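Local atomic coordinates of probable zinc protease PqqL (Escherichia coli, PDB entry 6OFT), a protein that probably acts as a zinc-dependent periplasmic endopeptidase of the M16 family, this chain being the first half of the protein. Residues A148-F159 and R243-N252. Residues are numbered along the deposited sequence; the frame is centred on the assembly and turned at random.
Sequences AKWRTSQARRPF and RFNIINDKEN
Helix 148-159 runs nearly antiparallel (167°) alongside strand 243-248, an outermost strand of a mixed sheet, and a salt-bridge network fastens the helix start to the type I turn that follows the strand. The helix packs beside this edge strand of the five-stranded sheet, next to strand 430-436 and away from the predicted zinc site. A bend at chi3 (-60°) turns the Arg151 guanidinium so that its NE and NH2 edge grips Asp249 side-on: NE reaches OD1 at 2.9 Å, and NH2 takes the syn lone pair of OD2 at 3.1 Å. The same NH2 also bonds Glu251 OE1, which it meets from above that carboxylate's plane. In an Asx turn, Glu251 N donates to Asp249 OD2 on its anti side, so that oxygen accepts two bonds. With an alanine here instead of Arg151, the Asp249 and Glu251 carboxylates would probably be left without their shared positive partner, and the turn less firmly tied to the helix. Further along, Ile247 sets CD1 against Thr152 CG2 (3.9 Å) and CG1 against Ala155 CB, while Arg156, whose NE is salt-bridged to Glu433, brings NH2 near Ile247 CD1. At the far end Asn245 lays its amide almost flat over one face of the Phe159 ring, planes 16° apart, with CB making a CH-pi contact 3.9 Å from the centroid. Arg243 CB meets the edge of that ring. Back near the turn, Asn252 ND2 donates to Thr152 OG1 at 3.0 Å, and that hydroxyl donates in turn to Ala148 O.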
ATOM      1  N   ALA A 148      -6.899  13.190 -13.356  1.00 45.16           N
ATOM      2  CA  ALA A 148      -7.096  14.053 -12.180  1.00 44.27           C
ATOM      3  C   ALA A 148      -6.419  13.506 -10.902  1.00 45.22           C
ATOM      4  O   ALA A 148      -5.716  14.258 -10.226  1.00 43.79           O
ATOM      5  CB  ALA A 148      -8.578  14.301 -11.939  1.00 45.38           C
ATOM      6  N   LYS A 149      -6.592  12.198 -10.609  1.00 40.64           N
ATOM      7  CA  LYS A 149      -5.992  11.515  -9.452  1.00 39.73           C
ATOM      8  C   LYS A 149      -4.448  11.592  -9.483  1.00 42.49           C
ATOM      9  O   LYS A 149      -3.824  11.808  -8.437  1.00 41.90           O
ATOM     10  CB  LYS A 149      -6.485  10.052  -9.374  1.00 41.92           C
ATOM     11  CG  LYS A 149      -6.105   9.317  -8.090  1.00 52.72           C
ATOM     12  CD  LYS A 149      -6.680   7.902  -8.060  1.00 61.30           C
ATOM     13  CE  LYS A 149      -5.755   6.890  -7.417  1.00 73.11           C
ATOM     14  NZ  LYS A 149      -5.695   7.031  -5.935  1.00 83.35           N
ATOM     15  N   TRP A 150      -3.849  11.439 -10.684  1.00 37.82           N
ATOM     16  CA  TRP A 150      -2.405  11.534 -10.892  1.00 36.84           C
ATOM     17  C   TRP A 150      -1.923  12.970 -10.672  1.00 37.44           C
ATOM     18  O   TRP A 150      -0.913  13.167 -10.006  1.00 36.88           O
ATOM     19  CB  TRP A 150      -2.010  11.054 -12.302  1.00 35.92           C
ATOM     20  CG  TRP A 150      -0.525  11.061 -12.542  1.00 37.03           C
ATOM     21  CD1 TRP A 150       0.372  10.108 -12.155  1.00 39.66           C
ATOM     22  CD2 TRP A 150       0.235  12.092 -13.189  1.00 37.21           C
ATOM     23  NE1 TRP A 150       1.647  10.484 -12.519  1.00 39.77           N
ATOM     24  CE2 TRP A 150       1.590  11.693 -13.163  1.00 41.30           C
ATOM     25  CE3 TRP A 150      -0.094  13.331 -13.764  1.00 39.07           C
ATOM     26  CZ2 TRP A 150       2.611  12.468 -13.730  1.00 41.10           C
ATOM     27  CZ3 TRP A 150       0.919  14.110 -14.306  1.00 41.18           C
ATOM     28  CH2 TRP A 150       2.253  13.676 -14.290  1.00 41.72           C
ATOM     29  N   ARG A 151      -2.628  13.960 -11.244  1.00 32.89           N
ATOM     30  CA  ARG A 151      -2.295  15.380 -11.105  1.00 32.87           C
ATOM     31  C   ARG A 151      -2.390  15.826  -9.639  1.00 34.79           C
ATOM     32  O   ARG A 151      -1.544  16.607  -9.193  1.00 34.12           O
ATOM     33  CB  ARG A 151      -3.194  16.254 -11.990  1.00 34.55           C
ATOM     34  CG  ARG A 151      -2.968  16.063 -13.489  1.00 41.40           C
ATOM     35  CD  ARG A 151      -3.666  17.131 -14.307  1.00 41.50           C
ATOM     36  NE  ARG A 151      -5.119  17.143 -14.104  1.00 45.46           N
ATOM     37  CZ  ARG A 151      -5.998  16.504 -14.872  1.00 58.64           C
ATOM     38  NH1 ARG A 151      -5.586  15.770 -15.898  1.00 43.28           N
ATOM     39  NH2 ARG A 151      -7.297  16.597 -14.619  1.00 47.40           N
ATOM     40  N   THR A 152      -3.402  15.304  -8.892  1.00 30.97           N
ATOM     41  CA  THR A 152      -3.606  15.574  -7.463  1.00 30.16           C
ATOM     42  C   THR A 152      -2.426  14.982  -6.681  1.00 33.12           C
ATOM     43  O   THR A 152      -1.818  15.705  -5.889  1.00 32.38           O
ATOM     44  CB  THR A 152      -4.981  15.065  -6.981  1.00 36.49           C
ATOM     45  OG1 THR A 152      -6.010  15.605  -7.811  1.00 32.84           O
ATOM     46  CG2 THR A 152      -5.263  15.428  -5.531  1.00 33.41           C
ATOM     47  N   SER A 153      -2.077  13.683  -6.941  1.00 29.05           N
ATOM     48  CA  SER A 153      -0.923  13.005  -6.339  1.00 28.49           C
ATOM     49  C   SER A 153       0.381  13.740  -6.633  1.00 31.08           C
ATOM     50  O   SER A 153       1.198  13.888  -5.727  1.00 30.43           O
ATOM     51  CB  SER A 153      -0.813  11.559  -6.818  1.00 32.08           C
ATOM     52  OG  SER A 153      -1.807  10.751  -6.217  1.00 39.26           O
ATOM     53  N   GLN A 154       0.572  14.223  -7.883  1.00 28.71           N
ATOM     54  CA  GLN A 154       1.761  15.000  -8.260  1.00 28.77           C
ATOM     55  C   GLN A 154       1.867  16.308  -7.468  1.00 31.52           C
ATOM     56  O   GLN A 154       2.966  16.661  -7.032  1.00 30.76           O
ATOM     57  CB  GLN A 154       1.783  15.320  -9.766  1.00 31.11           C
ATOM     58  CG  GLN A 154       2.102  14.133 -10.667  1.00 40.85           C
ATOM     59  CD  GLN A 154       3.409  13.441 -10.374  1.00 51.73           C
ATOM     60  OE1 GLN A 154       3.436  12.271  -9.989  1.00 50.17           O
ATOM     61  NE2 GLN A 154       4.516  14.141 -10.553  1.00 38.64           N
ATOM     62  N   ALA A 155       0.731  17.027  -7.301  1.00 27.63           N
ATOM     63  CA  ALA A 155       0.661  18.292  -6.547  1.00 27.58           C
ATOM     64  C   ALA A 155       0.919  18.090  -5.039  1.00 29.28           C
ATOM     65  O   ALA A 155       1.578  18.924  -4.416  1.00 27.63           O
ATOM     66  CB  ALA A 155      -0.687  18.968  -6.760  1.00 28.61           C
ATOM     67  N   ARG A 156       0.386  16.990  -4.460  1.00 25.52           N
ATOM     68  CA  ARG A 156       0.542  16.629  -3.043  1.00 23.83           C
ATOM     69  C   ARG A 156       1.942  16.105  -2.739  1.00 26.79           C
ATOM     70  O   ARG A 156       2.429  16.251  -1.610  1.00 24.70           O
ATOM     71  CB  ARG A 156      -0.490  15.543  -2.687  1.00 23.05           C
ATOM     72  CG  ARG A 156      -0.600  15.206  -1.190  1.00 24.51           C
ATOM     73  CD  ARG A 156      -1.732  14.245  -0.889  1.00 23.26           C
ATOM     74  NE  ARG A 156      -3.034  14.885  -1.091  1.00 27.30           N
ATOM     75  CZ  ARG A 156      -4.002  14.394  -1.855  1.00 38.45           C
ATOM     76  NH1 ARG A 156      -3.841  13.238  -2.484  1.00 29.61           N
ATOM     77  NH2 ARG A 156      -5.144  15.054  -1.993  1.00 27.52           N
ATOM     78  N   ARG A 157       2.558  15.430  -3.740  1.00 24.84           N
ATOM     79  CA  ARG A 157       3.835  14.720  -3.686  1.00 23.87           C
ATOM     80  C   ARG A 157       4.964  15.435  -2.948  1.00 26.23           C
ATOM     81  O   ARG A 157       5.520  14.795  -2.053  1.00 25.37           O
ATOM     82  CB  ARG A 157       4.300  14.333  -5.099  1.00 27.55           C
ATOM     83  CG  ARG A 157       4.916  12.977  -5.146  1.00 34.16           C
ATOM     84  CD  ARG A 157       5.136  12.500  -6.557  1.00 34.92           C
ATOM     85  NE  ARG A 157       5.811  11.207  -6.513  1.00 31.81           N
ATOM     86  CZ  ARG A 157       7.124  11.070  -6.434  1.00 40.91           C
ATOM     87  NH1 ARG A 157       7.907  12.136  -6.455  1.00 34.92           N
ATOM     88  NH2 ARG A 157       7.666   9.864  -6.355  1.00 28.11           N
ATOM     89  N   PRO A 158       5.348  16.713  -3.264  1.00 24.10           N
ATOM     90  CA  PRO A 158       6.471  17.335  -2.537  1.00 23.97           C
ATOM     91  C   PRO A 158       6.227  17.508  -1.039  1.00 27.22           C
ATOM     92  O   PRO A 158       7.179  17.506  -0.256  1.00 28.59           O
ATOM     93  CB  PRO A 158       6.640  18.684  -3.245  1.00 25.95           C
ATOM     94  CG  PRO A 158       6.013  18.490  -4.581  1.00 30.36           C
ATOM     95  CD  PRO A 158       4.847  17.630  -4.313  1.00 25.71           C
ATOM     96  N   PHE A 159       4.958  17.680  -0.654  1.00 22.39           N
ATOM     97  CA  PHE A 159       4.526  17.858   0.729  1.00 21.61           C
ATOM     98  C   PHE A 159       4.553  16.519   1.455  1.00 25.29           C
ATOM     99  O   PHE A 159       5.181  16.387   2.514  1.00 22.47           O
ATOM    100  CB  PHE A 159       3.111  18.483   0.792  1.00 22.75           C
ATOM    101  CG  PHE A 159       3.001  19.847   0.142  1.00 24.09           C
ATOM    102  CD1 PHE A 159       2.779  19.969  -1.228  1.00 25.56           C
ATOM    103  CD2 PHE A 159       3.152  21.009   0.895  1.00 24.21           C
ATOM    104  CE1 PHE A 159       2.724  21.234  -1.836  1.00 26.41           C
ATOM    105  CE2 PHE A 159       3.103  22.267   0.284  1.00 26.74           C
ATOM    106  CZ  PHE A 159       2.889  22.372  -1.076  1.00 24.51           C
ATOM    107  N   ARG A 243       3.417  23.315   6.444  1.00 22.32           N
ATOM    108  CA  ARG A 243       3.226  23.742   5.060  1.00 21.90           C
ATOM    109  C   ARG A 243       1.768  23.914   4.707  1.00 25.33           C
ATOM    110  O   ARG A 243       0.892  23.456   5.441  1.00 24.64           O
ATOM    111  CB  ARG A 243       3.912  22.781   4.075  1.00 20.08           C
ATOM    112  CG  ARG A 243       5.414  22.724   4.207  1.00 30.06           C
ATOM    113  CD  ARG A 243       5.814  21.277   4.156  1.00 43.57           C
ATOM    114  NE  ARG A 243       6.064  20.759   5.484  1.00 41.65           N
ATOM    115  CZ  ARG A 243       6.048  19.472   5.815  1.00 47.63           C
ATOM    116  NH1 ARG A 243       5.778  18.547   4.904  1.00 36.43           N
ATOM    117  NH2 ARG A 243       6.291  19.102   7.059  1.00 26.80           N
ATOM    118  N   PHE A 244       1.503  24.601   3.584  1.00 21.02           N
ATOM    119  CA  PHE A 244       0.142  24.886   3.132  1.00 20.75           C
ATOM    120  C   PHE A 244       0.051  24.687   1.639  1.00 26.19           C
ATOM    121  O   PHE A 244       0.938  25.133   0.916  1.00 26.16           O
ATOM    122  CB  PHE A 244      -0.252  26.339   3.483  1.00 22.37           C
ATOM    123  CG  PHE A 244      -0.413  26.615   4.957  1.00 23.19           C
ATOM    124  CD1 PHE A 244       0.682  26.974   5.739  1.00 24.54           C
ATOM    125  CD2 PHE A 244      -1.664  26.565   5.558  1.00 24.97           C
ATOM    126  CE1 PHE A 244       0.542  27.204   7.104  1.00 24.43           C
ATOM    127  CE2 PHE A 244      -1.811  26.818   6.925  1.00 27.83           C
ATOM    128  CZ  PHE A 244      -0.705  27.136   7.689  1.00 25.47           C
ATOM    129  N   ASN A 245      -1.028  24.050   1.172  1.00 23.24           N
ATOM    130  CA  ASN A 245      -1.240  23.813  -0.260  1.00 23.67           C
ATOM    131  C   ASN A 245      -2.706  23.920  -0.663  1.00 27.36           C
ATOM    132  O   ASN A 245      -3.594  23.572   0.110  1.00 24.84           O
ATOM    133  CB  ASN A 245      -0.726  22.414  -0.659  1.00 23.27           C
ATOM    134  CG  ASN A 245      -0.546  22.235  -2.152  1.00 37.21           C
ATOM    135  OD1 ASN A 245      -0.421  23.193  -2.903  1.00 29.72           O
ATOM    136  ND2 ASN A 245      -0.535  21.008  -2.617  1.00 29.82           N
ATOM    137  N   ILE A 246      -2.950  24.393  -1.883  1.00 25.61           N
ATOM    138  CA  ILE A 246      -4.291  24.438  -2.465  1.00 25.94           C
ATOM    139  C   ILE A 246      -4.165  23.728  -3.802  1.00 30.26           C
ATOM    140  O   ILE A 246      -3.303  24.092  -4.609  1.00 29.05           O
ATOM    141  CB  ILE A 246      -4.937  25.857  -2.578  1.00 29.53           C
ATOM    142  CG1 ILE A 246      -5.075  26.552  -1.195  1.00 29.10           C
ATOM    143  CG2 ILE A 246      -6.314  25.796  -3.294  1.00 30.33           C
ATOM    144  CD1 ILE A 246      -5.289  28.148  -1.291  1.00 28.81           C
ATOM    145  N   ILE A 247      -4.948  22.646  -3.988  1.00 27.62           N
ATOM    146  CA  ILE A 247      -4.947  21.870  -5.227  1.00 27.39           C
ATOM    147  C   ILE A 247      -6.138  22.329  -6.039  1.00 33.21           C
ATOM    148  O   ILE A 247      -7.282  22.109  -5.641  1.00 31.89           O
ATOM    149  CB  ILE A 247      -4.924  20.326  -5.011  1.00 29.19           C
ATOM    150  CG1 ILE A 247      -3.709  19.904  -4.153  1.00 28.43           C
ATOM    151  CG2 ILE A 247      -4.943  19.585  -6.375  1.00 29.79           C
ATOM    152  CD1 ILE A 247      -3.687  18.501  -3.723  1.00 24.91           C
ATOM    153  N   ASN A 248      -5.865  23.003  -7.156  1.00 32.44           N
ATOM    154  CA  ASN A 248      -6.906  23.492  -8.043  1.00 34.04           C
ATOM    155  C   ASN A 248      -6.947  22.608  -9.304  1.00 40.91           C
ATOM    156  O   ASN A 248      -6.017  22.634 -10.119  1.00 40.92           O
ATOM    157  CB  ASN A 248      -6.676  24.975  -8.386  1.00 35.34           C
ATOM    158  CG  ASN A 248      -7.870  25.689  -8.993  1.00 52.10           C
ATOM    159  OD1 ASN A 248      -8.695  25.110  -9.716  1.00 44.28           O
ATOM    160  ND2 ASN A 248      -7.979  26.981  -8.718  1.00 41.46           N
ATOM    161  N   ASP A 249      -8.006  21.788  -9.425  1.00 38.40           N
ATOM    162  CA  ASP A 249      -8.214  20.896 -10.572  1.00 38.88           C
ATOM    163  C   ASP A 249      -9.701  20.808 -10.868  1.00 44.82           C
ATOM    164  O   ASP A 249     -10.466  20.282 -10.058  1.00 44.42           O
ATOM    165  CB  ASP A 249      -7.603  19.501 -10.327  1.00 39.81           C
ATOM    166  CG  ASP A 249      -7.365  18.632 -11.564  1.00 47.97           C
ATOM    167  OD1 ASP A 249      -6.367  17.890 -11.579  1.00 47.35           O
ATOM    168  OD2 ASP A 249      -8.195  18.680 -12.505  1.00 52.27           O
ATOM    169  N   LYS A 250     -10.105  21.325 -12.038  1.00 44.18           N
ATOM    170  CA  LYS A 250     -11.498  21.382 -12.495  1.00 44.89           C
ATOM    171  C   LYS A 250     -12.139  20.006 -12.653  1.00 48.59           C
ATOM    172  O   LYS A 250     -13.361  19.896 -12.546  1.00 48.79           O
ATOM    173  CB  LYS A 250     -11.633  22.216 -13.783  1.00 48.38           C
ATOM    174  CG  LYS A 250     -11.038  23.621 -13.669  1.00 63.51           C
ATOM    175  CD  LYS A 250     -11.974  24.710 -14.184  1.00 73.41           C
ATOM    176  CE  LYS A 250     -11.308  26.069 -14.225  1.00 84.42           C
ATOM    177  NZ  LYS A 250     -10.972  26.583 -12.867  1.00 93.92           N
ATOM    178  N   GLU A 251     -11.305  18.956 -12.840  1.00 44.71           N
ATOM    179  CA  GLU A 251     -11.713  17.560 -13.019  1.00 44.13           C
ATOM    180  C   GLU A 251     -11.917  16.797 -11.701  1.00 46.75           C
ATOM    181  O   GLU A 251     -12.511  15.718 -11.725  1.00 45.51           O
ATOM    182  CB  GLU A 251     -10.744  16.811 -13.956  1.00 45.21           C
ATOM    183  CG  GLU A 251     -10.834  17.289 -15.400  1.00 55.62           C
ATOM    184  CD  GLU A 251     -10.288  16.378 -16.484  1.00 75.18           C
ATOM    185  OE1 GLU A 251      -9.636  15.360 -16.156  1.00 65.21           O
ATOM    186  OE2 GLU A 251     -10.511  16.696 -17.674  1.00 74.80           O
ATOM    187  N   ASN A 252     -11.442  17.351 -10.558  1.00 43.06           N
ATOM    188  CA  ASN A 252     -11.645  16.748  -9.238  1.00 42.22           C
ATOM    189  C   ASN A 252     -13.111  16.952  -8.845  1.00 45.93           C
ATOM    190  O   ASN A 252     -13.684  18.003  -9.153  1.00 46.23           O
ATOM    191  CB  ASN A 252     -10.680  17.333  -8.198  1.00 41.53           C
ATOM    192  CG  ASN A 252      -9.263  16.817  -8.313  1.00 50.14           C
ATOM    193  OD1 ASN A 252      -8.986  15.778  -8.930  1.00 42.77           O
ATOM    194  ND2 ASN A 252      -8.327  17.518  -7.692  1.00 39.29           N
TER
HETATM  195  O   HOH W   1      -9.542  12.881 -15.000  1.00 57.79           O
HETATM  196  O   HOH W   2      -4.673  18.160  -9.507  1.00 35.72           O